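Local coordinates for acyl-CoA hydrolase (Bacillus cereus, PDB 1Y7U) that hydrolyses acyl-CoA thioesters, probably including long-chain fatty acyl-CoAs, through a hotdog-fold thioesterase domain that binds coenzyme A, at the interface of chains A and B. Residues are numbered along the deposited sequence; one frame, centred on the assembly and turned at random. Chains: chain A/B, Acyl-CoA hydrolase.

The interface of chains A and B. Residues chain A 38-39, 43, 70-72; chain B 47, 64-67.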
loop_
_atom_site.group_PDB
_atom_site.type_symbol
_atom_site.label_atom_id
_atom_site.label_comp_id
_atom_site.label_asym_id
_atom_site.label_seq_id
_atom_site.Cartn_x
_atom_site.Cartn_y
_atom_site.Cartn_z
ATOM N N PHE A 38 -5.070 -0.100 -14.972
ATOM C CA PHE A 38 -4.351 1.054 -15.464
ATOM C C PHE A 38 -3.165 0.399 -16.170
ATOM O O PHE A 38 -2.668 -0.633 -15.718
ATOM C CB PHE A 38 -3.835 1.909 -14.318
ATOM C CG PHE A 38 -4.895 2.695 -13.623
ATOM C CD1 PHE A 38 -5.407 2.278 -12.399
ATOM C CD2 PHE A 38 -5.370 3.878 -14.177
ATOM C CE1 PHE A 38 -6.373 3.027 -11.736
ATOM C CE2 PHE A 38 -6.338 4.631 -13.518
ATOM C CZ PHE A 38 -6.837 4.204 -12.294
ATOM N N GLY A 39 -2.719 0.973 -17.276
ATOM C CA GLY A 39 -1.595 0.384 -17.974
ATOM C C GLY A 39 -0.408 0.284 -17.041
ATOM O O GLY A 39 0.346 -0.688 -17.075
ATOM N N LEU A 43 2.618 -2.583 -16.370
ATOM C CA LEU A 43 4.021 -2.267 -16.598
ATOM C C LEU A 43 4.831 -2.454 -15.318
ATOM O O LEU A 43 5.892 -3.077 -15.334
ATOM C CB LEU A 43 4.161 -0.835 -17.105
ATOM C CG LEU A 43 3.470 -0.565 -18.445
ATOM C CD1 LEU A 43 3.466 0.920 -18.756
ATOM C CD2 LEU A 43 4.172 -1.349 -19.530
ATOM N N VAL A 70 4.957 -1.340 -25.491
ATOM C CA VAL A 70 3.953 -2.296 -25.055
ATOM C C VAL A 70 2.566 -1.958 -25.577
ATOM O O VAL A 70 2.100 -0.830 -25.416
ATOM C CB VAL A 70 3.861 -2.352 -23.508
ATOM C CG1 VAL A 70 2.759 -3.282 -23.103
ATOM C CG2 VAL A 70 5.156 -2.812 -22.906
ATOM N N ASP A 71 1.912 -2.938 -26.197
ATOM C CA ASP A 71 0.559 -2.753 -26.715
ATOM C C ASP A 71 -0.403 -3.514 -25.828
ATOM O O ASP A 71 -0.215 -4.703 -25.591
ATOM C CB ASP A 71 0.415 -3.303 -28.136
ATOM C CG ASP A 71 1.016 -2.402 -29.176
ATOM O OD1 ASP A 71 0.585 -1.235 -29.281
ATOM O OD2 ASP A 71 1.921 -2.865 -29.899
ATOM N N PHE A 72 -1.434 -2.845 -25.338
ATOM C CA PHE A 72 -2.404 -3.526 -24.503
ATOM C C PHE A 72 -3.494 -4.084 -25.407
ATOM O O PHE A 72 -4.497 -3.435 -25.696
ATOM C CB PHE A 72 -2.943 -2.571 -23.428
ATOM C CG PHE A 72 -1.882 -2.128 -22.446
ATOM C CD1 PHE A 72 -1.307 -0.858 -22.538
ATOM C CD2 PHE A 72 -1.374 -3.029 -21.497
ATOM C CE1 PHE A 72 -0.232 -0.493 -21.702
ATOM C CE2 PHE A 72 -0.302 -2.672 -20.660
ATOM C CZ PHE A 72 0.271 -1.407 -20.762
ATOM N N ASP B 47 2.387 6.406 -16.544
ATOM C CA ASP B 47 1.062 6.073 -17.032
ATOM C C ASP B 47 -0.006 6.782 -16.213
ATOM O O ASP B 47 -0.964 7.326 -16.768
ATOM C CB ASP B 47 0.821 4.568 -16.972
ATOM C CG ASP B 47 -0.563 4.177 -17.478
ATOM O OD1 ASP B 47 -0.792 4.229 -18.706
ATOM O OD2 ASP B 47 -1.434 3.824 -16.648
ATOM N N THR B 64 -5.475 3.159 -21.408
ATOM C CA THR B 64 -4.160 3.230 -22.037
ATOM C C THR B 64 -4.038 2.159 -23.110
ATOM O O THR B 64 -4.237 0.981 -22.853
ATOM C CB THR B 64 -2.988 3.142 -20.995
ATOM O OG1 THR B 64 -1.925 2.360 -21.539
ATOM C CG2 THR B 64 -3.446 2.561 -19.690
ATOM N N ALA B 65 -3.737 2.591 -24.328
ATOM C CA ALA B 65 -3.643 1.682 -25.464
ATOM C C ALA B 65 -2.265 1.096 -25.656
ATOM O O ALA B 65 -2.132 -0.087 -25.968
ATOM C CB ALA B 65 -4.074 2.398 -26.737
ATOM N N SER B 66 -1.237 1.922 -25.482
ATOM C CA SER B 66 0.128 1.452 -25.653
ATOM C C SER B 66 1.123 2.405 -25.028
ATOM O O SER B 66 0.808 3.567 -24.787
ATOM C CB SER B 66 0.441 1.283 -27.145
ATOM O OG SER B 66 0.235 2.488 -27.866
HETATM N N MSE B 67 2.318 1.900 -24.744
HETATM C CA MSE B 67 3.381 2.713 -24.173
HETATM C C MSE B 67 4.561 2.646 -25.121
HETATM O O MSE B 67 4.894 1.585 -25.641
HETATM C CB MSE B 67 3.796 2.192 -22.803
HETATM C CG MSE B 67 3.415 3.131 -21.675
HETATM SE SE MSE B 67 4.905 4.047 -20.828
HETATM C CE MSE B 67 5.414 5.180 -22.290
#
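A:Val70 and B:Met67 join two hotdog subunits by pairing strand edges, a worked example of assembly by beta-sheet extension. Strand 70-71 of chain A runs antiparallel to strand 62-67 of chain B, and both backbone bonds of the A:Val70–B:Met67 pair are made: A:Val70 N gives its hydrogen to B:Met67 O at 2.9 Å, and B:Met67 N returns one to A:Val70 O at 2.8 Å. Further along, A:Phe72 N donates to B:Ala65 O at 2.9 Å.

The apolar part packs on one side of this seam. The A:Phe72 ring, its CG anti to the carbonyl carbon (chi1 -65°), brings CD1 and CE1 to B:Thr64, with CE1 3.3 Å from the hydroxyl OG1; A:Val70 CG1 covers a ring face near its rim, within the same chain. From helix 39-58, one methyl of A:Leu43, CD1, reaches CG of the selenomethionine B:Met67 at 3.7 Å and its selenium a little farther off. At the start of that helix, the B:Thr64 methyl CG2 lies over A:Gly39 CA. The carboxylate of B:Asp47 also lies near, with OD2 3.2 Å from A:Gly39 N, but the N-H points away and they are not hydrogen-bonded.

On the polar side the side chains meet more loosely, although the backbones of A:Asp71 and B:Ser66 form a bridge pair: A:Asp71 OD1 comes up against the B:Ser66 CB methylene, while the hydroxyl OG of B:Ser66 stays 4.0 Å from OD1, too far for a hydrogen bond. Both residues, like B:Thr64, belong to coenzyme A binding sites. This seam and its twin, related by the two-fold of the interface, tie the subunits together and probably help shape the sites that hold the coenzyme A portion of the substrate.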